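Local coordinates for protein FAD-dependent oxidoreductase (PDB 3M9V) that probably acts as a flavin-dependent oxidoreductase of the acyl-CoA dehydrogenase family in the biosynthesis of D-kijanose, and binds dTDP, at residues A309-A314 with L345-L350; G269-A274 with Y305-T310; H339-K344 with V395-A400. One frame throughout, in Å; residues are numbered along the deposited sequence.

Contact 1: A309-A314 with L345-L350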
loop_
_atom_site.group_PDB
_atom_site.type_symbol
_atom_site.label_atom_id
_atom_site.label_comp_id
_atom_site.label_asym_id
_atom_site.label_seq_id
_atom_site.Cartn_x
_atom_site.Cartn_y
_atom_site.Cartn_z
ATOM N N ALA A 309 12.629 6.834 -12.600
ATOM C CA ALA A 309 13.470 7.904 -12.068
ATOM C C ALA A 309 14.372 7.233 -11.040
ATOM O O ALA A 309 15.479 7.680 -10.841
ATOM C CB ALA A 309 12.631 8.927 -11.341
ATOM N N THR A 310 13.888 6.224 -10.322
ATOM C CA THR A 310 14.664 5.627 -9.230
ATOM C C THR A 310 15.792 4.753 -9.794
ATOM O O THR A 310 16.928 4.881 -9.373
ATOM C CB THR A 310 13.749 4.770 -8.347
ATOM O OG1 THR A 310 12.787 5.654 -7.771
ATOM C CG2 THR A 310 14.541 4.193 -7.147
ATOM N N ALA A 311 15.480 3.878 -10.748
ATOM C CA ALA A 311 16.483 3.067 -11.430
ATOM C C ALA A 311 17.478 3.976 -12.141
ATOM O O ALA A 311 18.693 3.824 -12.008
ATOM C CB ALA A 311 15.801 2.105 -12.441
ATOM N N GLY A 312 16.953 4.935 -12.899
ATOM C CA GLY A 312 17.805 5.862 -13.639
ATOM C C GLY A 312 18.762 6.604 -12.737
ATOM O O GLY A 312 19.942 6.680 -13.049
ATOM N N SER A 313 18.309 7.152 -11.611
ATOM C CA SER A 313 19.208 7.949 -10.769
ATOM C C SER A 313 20.265 7.066 -10.090
ATOM O O SER A 313 21.393 7.505 -9.897
ATOM C CB SER A 313 18.439 8.670 -9.647
ATOM O OG SER A 313 17.416 9.483 -10.196
ATOM N N ALA A 314 19.900 5.859 -9.666
ATOM C CA ALA A 314 20.888 4.998 -9.001
ATOM C C ALA A 314 21.907 4.564 -10.054
ATOM O O ALA A 314 23.077 4.372 -9.722
ATOM C CB ALA A 314 20.192 3.756 -8.458
ATOM N N LEU A 345 15.179 -2.374 -3.968
ATOM C CA LEU A 345 13.994 -2.633 -3.165
ATOM C C LEU A 345 12.774 -1.897 -3.730
ATOM O O LEU A 345 11.678 -2.457 -3.816
ATOM C CB LEU A 345 14.269 -2.246 -1.715
ATOM C CG LEU A 345 13.356 -2.853 -0.644
ATOM C CD1 LEU A 345 14.211 -2.921 0.608
ATOM C CD2 LEU A 345 12.322 -1.806 -0.333
ATOM N N ALA A 346 12.947 -0.644 -4.134
ATOM C CA ALA A 346 11.859 0.130 -4.742
ATOM C C ALA A 346 11.452 -0.514 -6.050
ATOM O O ALA A 346 10.261 -0.700 -6.293
ATOM C CB ALA A 346 12.350 1.529 -5.013
ATOM N N VAL A 347 12.417 -0.872 -6.899
ATOM C CA VAL A 347 12.063 -1.513 -8.168
ATOM C C VAL A 347 11.224 -2.796 -8.000
ATOM O O VAL A 347 10.237 -3.013 -8.717
ATOM C CB VAL A 347 13.314 -1.844 -8.996
ATOM C CG1 VAL A 347 12.945 -2.774 -10.176
ATOM C CG2 VAL A 347 13.904 -0.535 -9.495
ATOM N N ASN A 348 11.626 -3.664 -7.073
ATOM C CA ASN A 348 10.963 -4.926 -6.800
ATOM C C ASN A 348 9.584 -4.781 -6.151
ATOM O O ASN A 348 8.803 -5.726 -6.125
ATOM C CB ASN A 348 11.831 -5.775 -5.859
ATOM C CG ASN A 348 12.976 -6.433 -6.590
ATOM O OD1 ASN A 348 12.897 -6.528 -7.804
ATOM N ND2 ASN A 348 14.028 -6.877 -5.895
ATOM N N ARG A 349 9.258 -3.618 -5.612
ATOM C CA ARG A 349 7.881 -3.381 -5.208
ATOM C C ARG A 349 7.127 -2.651 -6.312
ATOM O O ARG A 349 6.005 -3.037 -6.637
ATOM C CB ARG A 349 7.787 -2.616 -3.884
ATOM C CG ARG A 349 6.417 -2.759 -3.239
ATOM C CD ARG A 349 6.478 -2.640 -1.729
ATOM N NE ARG A 349 7.383 -3.608 -1.114
ATOM C CZ ARG A 349 8.127 -3.325 -0.048
ATOM N NH1 ARG A 349 8.937 -4.233 0.474
ATOM N NH2 ARG A 349 8.049 -2.121 0.495
ATOM N N LEU A 350 7.716 -1.638 -6.934
ATOM C CA LEU A 350 6.943 -0.907 -7.929
ATOM C C LEU A 350 6.661 -1.691 -9.201
ATOM O O LEU A 350 5.542 -1.640 -9.708
ATOM C CB LEU A 350 7.598 0.413 -8.308
ATOM C CG LEU A 350 7.658 1.508 -7.238
ATOM C CD1 LEU A 350 8.579 2.639 -7.669
ATOM C CD2 LEU A 350 6.264 1.990 -6.914
#

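Contact 2: G269-A274 with Y305-T310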
loop_
_atom_site.group_PDB
_atom_site.type_symbol
_atom_site.label_atom_id
_atom_site.label_comp_id
_atom_site.label_asym_id
_atom_site.label_seq_id
_atom_site.Cartn_x
_atom_site.Cartn_y
_atom_site.Cartn_z
ATOM N N GLY A 269 11.781 -2.378 -18.039
ATOM C CA GLY A 269 11.184 -2.659 -19.363
ATOM C C GLY A 269 9.937 -3.519 -19.325
ATOM O O GLY A 269 8.971 -3.277 -20.069
ATOM N N VAL A 270 9.932 -4.515 -18.435
ATOM C CA VAL A 270 8.717 -5.308 -18.174
ATOM C C VAL A 270 7.531 -4.439 -17.744
ATOM O O VAL A 270 6.416 -4.565 -18.288
ATOM C CB VAL A 270 8.985 -6.466 -17.176
ATOM C CG1 VAL A 270 7.693 -7.213 -16.852
ATOM C CG2 VAL A 270 9.960 -7.478 -17.828
ATOM N N ALA A 271 7.753 -3.545 -16.780
ATOM C CA ALA A 271 6.665 -2.644 -16.408
ATOM C C ALA A 271 6.221 -1.763 -17.581
ATOM O O ALA A 271 5.039 -1.447 -17.732
ATOM C CB ALA A 271 7.101 -1.767 -15.211
ATOM N N GLN A 272 7.170 -1.281 -18.379
ATOM C CA GLN A 272 6.798 -0.448 -19.527
ATOM C C GLN A 272 5.913 -1.220 -20.519
ATOM O O GLN A 272 4.954 -0.674 -21.070
ATOM C CB GLN A 272 8.056 0.137 -20.192
ATOM C CG GLN A 272 7.792 1.095 -21.388
ATOM C CD GLN A 272 7.228 2.415 -20.915
ATOM O OE1 GLN A 272 7.879 3.136 -20.163
ATOM N NE2 GLN A 272 6.007 2.725 -21.313
ATOM N N ALA A 273 6.233 -2.490 -20.756
ATOM C CA ALA A 273 5.590 -3.265 -21.804
ATOM C C ALA A 273 4.197 -3.587 -21.260
ATOM O O ALA A 273 3.259 -3.569 -22.035
ATOM C CB ALA A 273 6.377 -4.564 -22.124
ATOM N N ALA A 274 4.042 -3.819 -19.957
ATOM C CA ALA A 274 2.709 -4.002 -19.384
ATOM C C ALA A 274 1.815 -2.769 -19.564
ATOM O O ALA A 274 0.674 -2.840 -20.009
ATOM C CB ALA A 274 2.797 -4.401 -17.885
ATOM N N TYR A 305 6.738 6.425 -13.821
ATOM C CA TYR A 305 7.681 7.549 -13.734
ATOM C C TYR A 305 8.646 7.438 -12.537
ATOM O O TYR A 305 9.863 7.627 -12.673
ATOM C CB TYR A 305 6.899 8.861 -13.627
ATOM C CG TYR A 305 7.794 10.043 -13.879
ATOM C CD1 TYR A 305 7.921 10.589 -15.164
ATOM C CD2 TYR A 305 8.542 10.577 -12.838
ATOM C CE1 TYR A 305 8.804 11.640 -15.395
ATOM C CE2 TYR A 305 9.367 11.668 -13.059
ATOM C CZ TYR A 305 9.499 12.188 -14.335
ATOM O OH TYR A 305 10.404 13.219 -14.522
ATOM N N ALA A 306 8.116 7.167 -11.354
ATOM C CA ALA A 306 8.910 7.023 -10.151
ATOM C C ALA A 306 9.794 5.775 -10.317
ATOM O O ALA A 306 10.929 5.781 -9.862
ATOM C CB ALA A 306 7.998 6.832 -8.900
ATOM N N LEU A 307 9.313 4.716 -10.965
ATOM C CA LEU A 307 10.146 3.535 -11.193
ATOM C C LEU A 307 11.366 3.854 -12.052
ATOM O O LEU A 307 12.514 3.577 -11.687
ATOM C CB LEU A 307 9.349 2.375 -11.787
ATOM C CG LEU A 307 10.106 1.138 -12.301
ATOM C CD1 LEU A 307 10.648 0.428 -11.049
ATOM C CD2 LEU A 307 9.144 0.177 -12.972
ATOM N N ARG A 308 11.127 4.469 -13.201
ATOM C CA ARG A 308 12.192 4.932 -14.079
ATOM C C ARG A 308 13.157 5.917 -13.416
ATOM O O ARG A 308 14.370 5.811 -13.637
ATOM C CB ARG A 308 11.582 5.557 -15.330
ATOM C CG ARG A 308 10.974 4.537 -16.290
ATOM C CD ARG A 308 10.466 5.311 -17.502
ATOM N NE ARG A 308 10.233 4.463 -18.666
ATOM C CZ ARG A 308 11.102 4.220 -19.649
ATOM N NH1 ARG A 308 12.302 4.772 -19.677
ATOM N NH2 ARG A 308 10.750 3.410 -20.643
ATOM N N ALA A 309 12.629 6.834 -12.600
ATOM C CA ALA A 309 13.470 7.904 -12.068
ATOM C C ALA A 309 14.372 7.233 -11.040
ATOM O O ALA A 309 15.479 7.680 -10.841
ATOM C CB ALA A 309 12.631 8.927 -11.341
ATOM N N THR A 310 13.888 6.224 -10.322
ATOM C CA THR A 310 14.664 5.627 -9.230
ATOM C C THR A 310 15.792 4.753 -9.794
ATOM O O THR A 310 16.928 4.881 -9.373
ATOM C CB THR A 310 13.749 4.770 -8.347
ATOM O OG1 THR A 310 12.787 5.654 -7.771
ATOM C CG2 THR A 310 14.541 4.193 -7.147
#

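Contact 3: H339-K344 with V395-A400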
loop_
_atom_site.group_PDB
_atom_site.type_symbol
_atom_site.label_atom_id
_atom_site.label_comp_id
_atom_site.label_asym_id
_atom_site.label_seq_id
_atom_site.Cartn_x
_atom_site.Cartn_y
_atom_site.Cartn_z
ATOM N N HIS A 339 23.342 2.870 -3.069
ATOM C CA HIS A 339 22.524 3.274 -4.209
ATOM C C HIS A 339 21.829 2.096 -4.881
ATOM O O HIS A 339 20.634 2.213 -5.139
ATOM C CB HIS A 339 23.313 3.984 -5.311
ATOM C CG HIS A 339 23.678 5.400 -4.976
ATOM N ND1 HIS A 339 22.813 6.459 -5.160
ATOM C CD2 HIS A 339 24.820 5.928 -4.469
ATOM C CE1 HIS A 339 23.419 7.585 -4.818
ATOM N NE2 HIS A 339 24.630 7.287 -4.375
ATOM N N PHE A 340 22.559 1.017 -5.179
ATOM C CA PHE A 340 22.022 -0.201 -5.806
ATOM C C PHE A 340 20.877 -0.742 -4.951
ATOM O O PHE A 340 19.754 -0.961 -5.429
ATOM C CB PHE A 340 23.141 -1.242 -6.003
ATOM C CG PHE A 340 22.749 -2.540 -6.675
ATOM C CD1 PHE A 340 21.542 -2.712 -7.363
ATOM C CD2 PHE A 340 23.616 -3.637 -6.593
ATOM C CE1 PHE A 340 21.218 -3.936 -7.989
ATOM C CE2 PHE A 340 23.278 -4.888 -7.153
ATOM C CZ PHE A 340 22.070 -5.031 -7.865
ATOM N N GLN A 341 21.152 -1.016 -3.680
ATOM C CA GLN A 341 20.110 -1.659 -2.886
ATOM C C GLN A 341 18.853 -0.825 -2.567
ATOM O O GLN A 341 17.751 -1.368 -2.480
ATOM C CB GLN A 341 20.680 -2.356 -1.651
ATOM C CG GLN A 341 21.810 -3.327 -2.066
ATOM C CD GLN A 341 21.274 -4.510 -2.862
ATOM O OE1 GLN A 341 20.229 -5.082 -2.520
ATOM N NE2 GLN A 341 22.007 -4.915 -3.904
ATOM N N CYS A 342 19.012 0.473 -2.348
ATOM C CA CYS A 342 17.865 1.349 -2.127
ATOM C C CYS A 342 16.954 1.255 -3.356
ATOM O O CYS A 342 15.748 1.084 -3.224
ATOM C CB CYS A 342 18.325 2.812 -1.998
ATOM S SG CYS A 342 18.918 3.081 -0.321
ATOM N N ALA A 343 17.558 1.389 -4.529
ATOM C CA ALA A 343 16.800 1.376 -5.795
ATOM C C ALA A 343 16.184 0.013 -6.097
ATOM O O ALA A 343 15.056 -0.074 -6.583
ATOM C CB ALA A 343 17.664 1.836 -6.987
ATOM N N LYS A 344 16.930 -1.054 -5.829
ATOM C CA LYS A 344 16.442 -2.416 -6.045
ATOM C C LYS A 344 15.192 -2.742 -5.243
ATOM O O LYS A 344 14.232 -3.323 -5.755
ATOM C CB LYS A 344 17.534 -3.460 -5.713
ATOM C CG LYS A 344 17.128 -4.887 -6.095
ATOM C CD LYS A 344 18.222 -5.925 -5.753
ATOM C CE LYS A 344 18.069 -7.234 -6.535
ATOM N NZ LYS A 344 17.104 -8.029 -5.754
ATOM N N VAL A 395 17.189 -6.039 3.832
ATOM C CA VAL A 395 16.775 -5.228 4.971
ATOM C C VAL A 395 17.912 -5.242 6.019
ATOM O O VAL A 395 18.200 -4.211 6.630
ATOM C CB VAL A 395 15.455 -5.780 5.557
ATOM C CG1 VAL A 395 15.311 -5.335 6.991
ATOM C CG2 VAL A 395 14.248 -5.340 4.641
ATOM N N ASP A 396 18.614 -6.364 6.171
ATOM C CA ASP A 396 19.729 -6.371 7.147
ATOM C C ASP A 396 20.855 -5.460 6.668
ATOM O O ASP A 396 21.449 -4.769 7.481
ATOM C CB ASP A 396 20.407 -7.749 7.283
ATOM C CG ASP A 396 19.547 -8.765 8.000
ATOM O OD1 ASP A 396 18.617 -8.385 8.748
ATOM O OD2 ASP A 396 19.785 -9.962 7.751
ATOM N N PHE A 397 21.166 -5.473 5.371
ATOM C CA PHE A 397 22.193 -4.591 4.819
ATOM C C PHE A 397 21.849 -3.104 4.997
ATOM O O PHE A 397 22.649 -2.318 5.539
ATOM C CB PHE A 397 22.405 -4.870 3.316
ATOM C CG PHE A 397 23.328 -3.876 2.644
ATOM C CD1 PHE A 397 24.698 -3.907 2.877
ATOM C CD2 PHE A 397 22.831 -2.885 1.815
ATOM C CE1 PHE A 397 25.540 -2.983 2.290
ATOM C CE2 PHE A 397 23.663 -1.938 1.222
ATOM C CZ PHE A 397 25.016 -1.990 1.462
ATOM N N LEU A 398 20.677 -2.714 4.489
ATOM C CA LEU A 398 20.237 -1.329 4.627
ATOM C C LEU A 398 20.106 -0.834 6.059
ATOM O O LEU A 398 20.517 0.286 6.337
ATOM C CB LEU A 398 18.931 -1.028 3.878
ATOM C CG LEU A 398 19.095 -1.181 2.359
ATOM C CD1 LEU A 398 17.728 -1.137 1.672
ATOM C CD2 LEU A 398 19.958 -0.139 1.718
ATOM N N SER A 399 19.506 -1.591 6.968
ATOM C CA SER A 399 19.377 -1.038 8.308
ATOM C C SER A 399 20.750 -0.983 8.980
ATOM O O SER A 399 20.994 -0.087 9.779
ATOM C CB SER A 399 18.388 -1.835 9.150
ATOM O OG SER A 399 18.828 -3.180 9.180
ATOM N N ALA A 400 21.660 -1.896 8.644
ATOM C CA ALA A 400 23.031 -1.863 9.171
ATOM C C ALA A 400 23.746 -0.576 8.738
ATOM O O ALA A 400 24.377 0.118 9.543
ATOM C CB ALA A 400 23.816 -3.117 8.718
#

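Contact 1: A309-A314 with L345-L350
Thr310, which meets Ala346 across this contact, clasps one polar atom twice: its N and its OG1 both hydrogen-bond to the carbonyl oxygen of Ala306, one turn back in the same helix. The hydroxyl donates within its own helix, while the methyl faces the other one. With OG1 beside the backbone N (chi1 -63°), CG2 stands anti to that N, and this methyl approaches Ala346 CB to 4.1 Å. Next to it Ala311 CB touches one branch of Val347, with 4.4 Å between Ala311 CB and Val347 CG2. No hydrogen bond links the two segments, and both touches are at full van der Waals range, a light apolar seam. With an alanine in each pair, the backbones approach to 7.2 Å between Ala311 CA and Val347 CA. Ser313 repeats the Thr310 pattern on the far flank, its OG reaching Ala309 O at 2.7 Å. The helices 291-323 and 329-362 run in roughly opposite directions here, as neighbours in the helical C-terminal domain of this family. Helix 264-283 covers one flank, with Val268 on Ala311 and Tyr267 on Val347, while Ser313 of the second subunit packs on Ala309.

Contact 2: G269-A274 with Y305-T310
Arg308 and Gln272 meet through a side-on grip in which two guanidinium nitrogens donate to a single oxygen. This joins helices 264-283 and 291-323, which run in roughly opposite directions in the C-terminal helical domain of the acyl-CoA dehydrogenase fold. Gln272 OE1 lies 2.9 Å from Arg308 NH2 and 3.1 Å from Arg308 NE, and it sits close to the guanidinium plane. The NE donor arrives nearly along the C=O axis, whereas NH2 approaches from the side, tilted 35° from the carbonyl plane, consistent with the 51° between the two planar groups. Gln272 CG also lies in the guanidinium plane, at its edge, 3.8 Å from Arg308 NH2. Beside this polar pair is an apolar one: Leu307 CD2 presses on Ala271 CB at 3.6 Å.

Torsions explain the reach. The Arg308 chain is extended from CG to NE, while Gln272 leaves its helix with CG anti to the backbone N and then bends at chi2 (72°), and the two chains cross at about a right angle. Farther out, Asp276 OD1 accepts from Gln272 NE2 and so fixes which end of the amide faces Arg308. The remaining nitrogen, Arg308 NH1, donates to Gly15 O, tying in the N-terminal loop.

Contact 3: H339-K344 with V395-A400
Leu398 fits against two neighbours at once: its CD2 lies 4.0 Å from Cys342 SG and 4.1 Å from Gln341 CB, bridging adjacent residues of the facing helix. This is the more enclosed part of the contact. The nearest backbone approach is here too, with Gln341 CA 7.5 Å from Leu398 CA. Leu345 and Arg338 extend the surface that Leu398 meets along helix 329-362, and Ala298 of the second subunit packs on it, so the residue is buried.

The two helices are steeply inclined. Their short axes pass 10.5 Å apart at a signed crossing angle of -123°, as the helix 391-402, near the end of the modelled chain, lies across a long helix of the acyl-CoA dehydrogenase C-terminal domain. Between the two segments only Gln341 and Cys342 meet Phe397 and Leu398, and no hydrogen bond spans the crossing.

Phe397 lies on the more open side, partly exposed, though its ring comes just as near: it approaches the aliphatic portion of Gln341 obliquely, with Phe397 CE2 4.0 Å from Gln341 CG, and the amide and ring planes stand 88° apart. Tyr389 and Met337 are its other neighbours. A bend at chi2 (-68°) carries the Gln341 amide away from helix 391-402, where OE1 accepts from Tyr389 N and NE2 donates to Pro388 O. Both polar ends of a buried amide are thus satisfied, and NE2 also lies 3.3 Å above the plane of the Phe340 ring, offset toward its rim. These backbone partners directly follow Gln387, which binds FMN in a structure of this protein.

Along the chain contact 2 opens first, and its second segment overlaps the start of contact 1 at Ala309 and Thr310; contact 1 then interleaves with contact 3, whose first segment precedes 345-350. Contacts 1 and 2 share helix 291-323 and have centres 8 Å apart, with Leu307 CD1 3.7 Å from Val347 CG2. Contacts 1 and 3 share helix 329-362 at 12 Å between centres, and Ala314 CB lies 3.5 Å from Ala343 CB. The centres of contacts 2 and 3 are about 20 Å apart. Together they run through helices 264-283, 291-323, 329-362 and 391-402, from a region away from the ligands toward the flavin and dTDP sites, with all three touching the second subunit.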